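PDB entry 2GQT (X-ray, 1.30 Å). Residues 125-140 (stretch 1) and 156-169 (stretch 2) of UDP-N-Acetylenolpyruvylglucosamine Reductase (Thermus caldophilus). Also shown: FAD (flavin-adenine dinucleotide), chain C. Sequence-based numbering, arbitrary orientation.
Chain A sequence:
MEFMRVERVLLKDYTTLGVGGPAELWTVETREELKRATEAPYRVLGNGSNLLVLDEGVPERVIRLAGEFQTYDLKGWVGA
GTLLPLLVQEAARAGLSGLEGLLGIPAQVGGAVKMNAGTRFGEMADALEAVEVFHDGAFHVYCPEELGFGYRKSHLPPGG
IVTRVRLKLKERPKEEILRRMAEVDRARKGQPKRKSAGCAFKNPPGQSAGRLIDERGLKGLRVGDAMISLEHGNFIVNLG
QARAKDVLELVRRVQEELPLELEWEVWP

Stretch 1 (125-140) ADALEAVEVFHDGAFH
Stretch 2 (156-169) LPPGGIVTRVRLKL

Two beta bulges shift the antiparallel register of the two stretches, and at the second a polar cluster forms beside the residue that binds the adenine of FAD. The axes of strands 130-135 and 161-167 approach to 4.5 Å, with N-to-C directions 138° apart. Register runs Leu128 with Leu167, then, after the first bulge, Ala130 with Arg166, Val131 with Val165 and Glu132 with Arg164; a second one-residue shift pairs Val133 with Val162 and Phe134 with Ile161.

At the second bulge Thr163 is the extra residue, its phi/psi of -112/-25 departing from extended values. Thr163 N donates to Glu132 O (3.0 Å) while Glu132 N donates to Arg164 O (2.8 Å). In this bulged position the CA-to-CB bond of Thr163 points toward stretch 1, and Thr163 OG1, with chi1 p, donates to Glu132 OE2 at 2.7 Å. Glu132, t at chi1 and chi2 with chi3 -106°, also uses OE2 for a salt bridge to Arg164 NH1 (2.7 Å; Arg164 chi1 -140°, chi2 t). One carboxylate oxygen thus serves two donors. Just before the bulge, Val162 N donates to N1A of FAD and Val162 O accepts from N6A, both at 2.9 Å, so this backbone reads the adenine edge.

Glu129 makes the first bulge, with phi/psi -105/-36. Arg166 O takes Glu129 N at 2.8 Å and, weakly, Ala130 N at 3.4 Å; Arg166 N returns a bond to Ala130 O at 2.9 Å. Beyond it, Lys168 N to Ala127 O (2.7 Å) continues the ladder. Glu129 OE2 lies 4.0 Å from Arg166 NE, beyond salt-bridge range, and water 3 links these same atoms at 2.7 Å each, its bond from NE weak. Glu129 and Lys168 are exposed.

Val131, Val133, Val162 (all t) and Val165 (m) share one buried face, a place suited to compact, beta-branched side chains; Val131 CG1 meets Val162 CG1 at 3.8 Å. The other face mixes buried Ala130, Phe134 (t) and Ile161 (m, t) with Glu132, Arg164 and Arg166. Ala130 CB packs on Arg166 CG at 4.0 Å.

At the far end, Phe134 N to Ile161 O (2.8 Å) and Ile161 N to Phe134 O (2.9 Å) close the ladder. His135 then opens a type I' turn to Ala138; on stretch 2 a type II turn runs from Pro157 to Gly160, His135's register neighbour. With chi1 p and chi2 98°, the His135 ring receives Pro157 CB over its face, 3.5 Å from the centroid. An ideal CB on Gly160 would clash with Val133 CG1 at 2.9 Å and Pro157 O at 2.7 Å.

Together the stretches bury 1036 Å².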

# COMPACT_ATOMS: atom_id res chain seq x y z
N ALA A 125 6.29 -10.17 -4.18
CA ALA A 125 7.26 -10.67 -5.14
C ALA A 125 7.12 -12.17 -5.41
O ALA A 125 7.31 -12.61 -6.54
CB ALA A 125 8.67 -10.34 -4.69
N ASP A 126 6.79 -12.93 -4.37
CA ASP A 126 6.61 -14.39 -4.46
C ASP A 126 5.50 -14.76 -5.43
O ASP A 126 5.51 -15.85 -5.99
CB ASP A 126 6.25 -15.01 -3.09
CG ASP A 126 7.31 -14.79 -2.02
OD1 ASP A 126 8.52 -14.74 -2.34
OD2 ASP A 126 6.91 -14.70 -0.84
N ALA A 127 4.53 -13.86 -5.59
CA ALA A 127 3.31 -14.15 -6.35
C ALA A 127 3.32 -13.57 -7.76
O ALA A 127 2.29 -13.56 -8.43
CB ALA A 127 2.08 -13.65 -5.59
N LEU A 128 4.48 -13.10 -8.21
CA LEU A 128 4.58 -12.46 -9.52
C LEU A 128 5.28 -13.33 -10.54
O LEU A 128 6.30 -13.96 -10.23
CB LEU A 128 5.34 -11.13 -9.40
CG LEU A 128 4.65 -10.01 -8.59
CD1 LEU A 128 5.60 -8.84 -8.42
CD2 LEU A 128 3.34 -9.57 -9.23
N GLU A 129 4.74 -13.36 -11.76
CA GLU A 129 5.41 -13.94 -12.93
C GLU A 129 5.96 -12.88 -13.87
O GLU A 129 7.02 -13.07 -14.48
CB GLU A 129 4.46 -14.85 -13.72
CG GLU A 129 4.22 -16.20 -13.08
CD GLU A 129 3.25 -17.09 -13.86
OE1 GLU A 129 3.19 -18.28 -13.53
OE2 GLU A 129 2.56 -16.59 -14.77
N ALA A 130 5.23 -11.77 -14.02
CA ALA A 130 5.63 -10.68 -14.89
C ALA A 130 5.00 -9.40 -14.42
O ALA A 130 3.94 -9.42 -13.78
CB ALA A 130 5.23 -10.97 -16.33
N VAL A 131 5.64 -8.28 -14.74
CA VAL A 131 5.18 -6.96 -14.34
C VAL A 131 5.36 -6.00 -15.50
O VAL A 131 6.48 -5.84 -16.02
CB VAL A 131 5.97 -6.42 -13.12
CG1 VAL A 131 5.45 -5.05 -12.70
CG2 VAL A 131 5.92 -7.40 -11.95
N GLU A 132 4.27 -5.36 -15.92
CA GLU A 132 4.35 -4.29 -16.91
C GLU A 132 4.58 -2.98 -16.18
O GLU A 132 3.85 -2.66 -15.23
CB GLU A 132 3.08 -4.23 -17.76
CG GLU A 132 3.17 -3.24 -18.90
CD GLU A 132 1.88 -3.15 -19.68
OE1 GLU A 132 1.82 -3.67 -20.82
OE2 GLU A 132 0.92 -2.56 -19.16
N VAL A 133 5.60 -2.24 -16.61
CA VAL A 133 5.93 -0.94 -16.02
C VAL A 133 6.00 0.10 -17.13
O VAL A 133 6.65 -0.12 -18.16
CB VAL A 133 7.28 -0.98 -15.26
CG1 VAL A 133 7.59 0.37 -14.63
CG2 VAL A 133 7.29 -2.07 -14.20
N PHE A 134 5.32 1.22 -16.92
CA PHE A 134 5.35 2.33 -17.84
C PHE A 134 6.39 3.32 -17.33
O PHE A 134 6.31 3.82 -16.21
CB PHE A 134 3.97 3.00 -17.91
CG PHE A 134 3.92 4.17 -18.84
CD1 PHE A 134 4.12 5.46 -18.38
CD2 PHE A 134 3.68 3.98 -20.19
CE1 PHE A 134 4.08 6.55 -19.25
CE2 PHE A 134 3.64 5.05 -21.06
CZ PHE A 134 3.83 6.33 -20.59
N HIS A 135 7.40 3.58 -18.16
CA HIS A 135 8.43 4.56 -17.83
C HIS A 135 9.06 5.07 -19.11
O HIS A 135 9.07 4.38 -20.12
CB HIS A 135 9.48 3.98 -16.86
CG HIS A 135 10.28 2.83 -17.41
ND1 HIS A 135 11.54 2.99 -17.96
CD2 HIS A 135 10.04 1.50 -17.41
CE1 HIS A 135 12.01 1.81 -18.32
NE2 HIS A 135 11.13 0.89 -17.99
N ASP A 136 9.59 6.30 -19.05
CA ASP A 136 10.19 6.95 -20.21
C ASP A 136 9.25 6.92 -21.42
O ASP A 136 9.69 6.69 -22.54
CB ASP A 136 11.55 6.31 -20.57
CG ASP A 136 12.51 6.28 -19.40
OD1 ASP A 136 12.72 7.33 -18.77
OD2 ASP A 136 13.05 5.19 -19.10
N GLY A 137 7.96 7.13 -21.16
CA GLY A 137 6.96 7.20 -22.22
C GLY A 137 6.54 5.89 -22.88
O GLY A 137 5.81 5.92 -23.87
N ALA A 138 6.98 4.76 -22.34
CA ALA A 138 6.70 3.46 -22.97
C ALA A 138 6.40 2.36 -21.95
O ALA A 138 6.78 2.46 -20.79
CB ALA A 138 7.86 3.04 -23.86
N PHE A 139 5.72 1.31 -22.39
CA PHE A 139 5.42 0.15 -21.55
C PHE A 139 6.48 -0.91 -21.76
O PHE A 139 6.83 -1.21 -22.90
CB PHE A 139 4.06 -0.44 -21.94
CG PHE A 139 2.91 0.48 -21.69
CD1 PHE A 139 2.23 0.46 -20.48
CD2 PHE A 139 2.51 1.38 -22.68
CE1 PHE A 139 1.17 1.33 -20.24
CE2 PHE A 139 1.45 2.25 -22.46
CZ PHE A 139 0.77 2.22 -21.24
N HIS A 140 6.97 -1.49 -20.67
CA HIS A 140 7.99 -2.52 -20.73
C HIS A 140 7.60 -3.68 -19.81
O HIS A 140 6.97 -3.47 -18.78
CB HIS A 140 9.36 -1.96 -20.32
CG HIS A 140 9.81 -0.82 -21.19
ND1 HIS A 140 10.19 -1.00 -22.50
CD2 HIS A 140 9.89 0.51 -20.95
CE1 HIS A 140 10.51 0.17 -23.02
NE2 HIS A 140 10.34 1.10 -22.10
N LEU A 156 12.07 0.08 -8.84
CA LEU A 156 11.47 0.20 -10.16
C LEU A 156 12.29 1.14 -11.04
O LEU A 156 13.01 2.00 -10.51
CB LEU A 156 10.04 0.73 -10.07
CG LEU A 156 9.02 -0.08 -9.28
CD1 LEU A 156 7.68 0.62 -9.33
CD2 LEU A 156 8.90 -1.49 -9.81
N PRO A 157 12.18 0.99 -12.37
CA PRO A 157 12.77 2.01 -13.23
C PRO A 157 12.33 3.41 -12.82
O PRO A 157 11.19 3.58 -12.38
CB PRO A 157 12.23 1.66 -14.61
CG PRO A 157 12.03 0.18 -14.55
CD PRO A 157 11.57 -0.10 -13.15
N PRO A 158 13.23 4.41 -12.92
CA PRO A 158 12.89 5.77 -12.51
C PRO A 158 11.57 6.27 -13.10
O PRO A 158 11.37 6.19 -14.32
CB PRO A 158 14.08 6.59 -13.01
CG PRO A 158 15.19 5.64 -13.04
CD PRO A 158 14.63 4.31 -13.38
N GLY A 159 10.70 6.78 -12.24
CA GLY A 159 9.38 7.26 -12.65
C GLY A 159 8.40 6.15 -13.01
O GLY A 159 7.29 6.43 -13.46
N GLY A 160 8.78 4.90 -12.78
CA GLY A 160 7.99 3.75 -13.23
C GLY A 160 6.62 3.64 -12.60
O GLY A 160 6.47 3.78 -11.39
N ILE A 161 5.63 3.39 -13.45
CA ILE A 161 4.27 3.13 -13.00
C ILE A 161 3.95 1.67 -13.31
O ILE A 161 3.95 1.27 -14.48
CB ILE A 161 3.26 4.06 -13.70
CG1 ILE A 161 3.65 5.52 -13.49
CG2 ILE A 161 1.83 3.78 -13.21
CD1 ILE A 161 2.73 6.50 -14.18
N VAL A 162 3.71 0.87 -12.28
CA VAL A 162 3.23 -0.49 -12.49
C VAL A 162 1.81 -0.42 -13.05
O VAL A 162 0.95 0.23 -12.46
CB VAL A 162 3.25 -1.29 -11.19
CG1 VAL A 162 2.71 -2.71 -11.40
CG2 VAL A 162 4.67 -1.32 -10.61
N THR A 163 1.59 -1.04 -14.20
CA THR A 163 0.30 -0.94 -14.88
C THR A 163 -0.48 -2.25 -14.90
O THR A 163 -1.72 -2.22 -14.96
CB THR A 163 0.48 -0.44 -16.32
OG1 THR A 163 1.51 -1.20 -16.96
CG2 THR A 163 0.87 1.02 -16.32
N ARG A 164 0.22 -3.37 -14.80
CA ARG A 164 -0.38 -4.69 -15.00
C ARG A 164 0.61 -5.75 -14.52
O ARG A 164 1.81 -5.55 -14.65
CB ARG A 164 -0.54 -4.88 -16.51
CG ARG A 164 -1.76 -5.53 -17.03
CD ARG A 164 -1.82 -5.18 -18.51
NE ARG A 164 -2.94 -4.29 -18.73
CZ ARG A 164 -2.89 -3.05 -19.21
NH1 ARG A 164 -1.76 -2.46 -19.60
NH2 ARG A 164 -4.03 -2.39 -19.33
N VAL A 165 0.11 -6.87 -14.02
CA VAL A 165 0.97 -7.98 -13.62
C VAL A 165 0.40 -9.32 -14.09
O VAL A 165 -0.79 -9.43 -14.39
CB VAL A 165 1.21 -8.05 -12.08
CG1 VAL A 165 1.74 -6.73 -11.54
CG2 VAL A 165 -0.06 -8.47 -11.33
N ARG A 166 1.26 -10.34 -14.11
CA ARG A 166 0.84 -11.72 -14.20
C ARG A 166 1.20 -12.35 -12.87
O ARG A 166 2.29 -12.14 -12.36
CB ARG A 166 1.56 -12.46 -15.32
CG ARG A 166 1.35 -11.88 -16.71
CD ARG A 166 1.90 -12.83 -17.74
NE ARG A 166 1.21 -14.11 -17.63
CZ ARG A 166 0.21 -14.51 -18.43
NH1 ARG A 166 -0.17 -13.76 -19.45
NH2 ARG A 166 -0.38 -15.68 -18.21
N LEU A 167 0.27 -13.12 -12.33
CA LEU A 167 0.44 -13.76 -11.03
C LEU A 167 0.95 -15.18 -11.16
O LEU A 167 0.69 -15.87 -12.16
CB LEU A 167 -0.88 -13.73 -10.25
CG LEU A 167 -1.49 -12.35 -9.97
CD1 LEU A 167 -2.87 -12.51 -9.33
CD2 LEU A 167 -0.61 -11.50 -9.08
N LYS A 168 1.67 -15.62 -10.13
CA LYS A 168 2.18 -16.98 -10.05
C LYS A 168 1.30 -17.74 -9.07
O LYS A 168 1.41 -17.57 -7.86
CB LYS A 168 3.64 -16.95 -9.56
CG LYS A 168 4.31 -18.31 -9.53
CD LYS A 168 5.69 -18.21 -8.90
CE LYS A 168 6.34 -19.57 -8.77
NZ LYS A 168 7.70 -19.46 -8.20
N LEU A 169 0.40 -18.55 -9.60
CA LEU A 169 -0.59 -19.27 -8.79
C LEU A 169 -0.60 -20.75 -9.12
O LEU A 169 -0.25 -21.14 -10.24
CB LEU A 169 -1.98 -18.68 -8.99
CG LEU A 169 -2.15 -17.17 -8.81
CD1 LEU A 169 -3.53 -16.71 -9.27
CD2 LEU A 169 -1.90 -16.75 -7.36
PA FAD C . -0.17 3.77 -1.66
O1A FAD C . -0.15 3.94 -0.20
O2A FAD C . -1.20 4.45 -2.48
O5B FAD C . 1.24 4.14 -2.28
C5B FAD C . 2.43 3.61 -1.69
C4B FAD C . 3.60 3.79 -2.64
O4B FAD C . 3.37 3.01 -3.82
C3B FAD C . 3.81 5.24 -3.11
O3B FAD C . 5.21 5.43 -3.33
C2B FAD C . 3.06 5.25 -4.44
O2B FAD C . 3.55 6.26 -5.33
C1B FAD C . 3.41 3.88 -4.98
N9A FAD C . 2.47 3.34 -5.98
C8A FAD C . 1.16 3.10 -5.82
N7A FAD C . 0.67 2.58 -6.95
C5A FAD C . 1.68 2.46 -7.82
C6A FAD C . 1.79 2.02 -9.15
N6A FAD C . 0.75 1.53 -9.84
N1A FAD C . 3.00 2.06 -9.73
C2A FAD C . 4.07 2.54 -9.08
N3A FAD C . 4.02 2.99 -7.83
C4A FAD C . 2.82 2.95 -7.21
N1 FAD C . 2.09 -3.58 4.27
C2 FAD C . 2.75 -4.79 4.25
O2 FAD C . 3.77 -4.92 3.59
N3 FAD C . 2.27 -5.86 5.00
C4 FAD C . 1.11 -5.75 5.77
O4 FAD C . 0.71 -6.73 6.42
C4X FAD C . 0.45 -4.53 5.78
N5 FAD C . -0.71 -4.38 6.54
C5X FAD C . -1.41 -3.16 6.49
C6 FAD C . -2.60 -3.04 7.20
C7 FAD C . -3.33 -1.86 7.16
C7M FAD C . -4.65 -1.75 7.94
C8 FAD C . -2.85 -0.78 6.40
C8M FAD C . -3.64 0.53 6.35
C9 FAD C . -1.65 -0.90 5.70
C9A FAD C . -0.92 -2.09 5.73
N10 FAD C . 0.29 -2.22 5.03
C10 FAD C . 0.94 -3.46 5.03
C1' FAD C . 0.90 -1.09 4.29
C2' FAD C . 0.35 -0.94 2.87
O2' FAD C . -0.92 -1.61 2.74
C3' FAD C . 1.30 -1.49 1.81
O3' FAD C . 2.53 -0.76 1.84
C4' FAD C . 0.68 -1.44 0.40
O4' FAD C . 1.51 -2.16 -0.51
C5' FAD C . 0.48 -0.02 -0.12
O5' FAD C . -0.29 -0.13 -1.33
P FAD C . -1.26 1.06 -1.75
O1P FAD C . -1.86 0.67 -3.04
O2P FAD C . -2.14 1.47 -0.64
O3P FAD C . -0.16 2.19 -2.04
O HOH W 1 7.58 -17.64 -6.02
O HOH W 2 -0.20 -15.92 -15.18
O HOH W 3 3.26 -15.76 -17.25
O HOH W 4 5.97 6.87 -16.44
O HOH W 5 9.68 7.34 -16.32
O HOH W 6 12.99 5.29 -16.44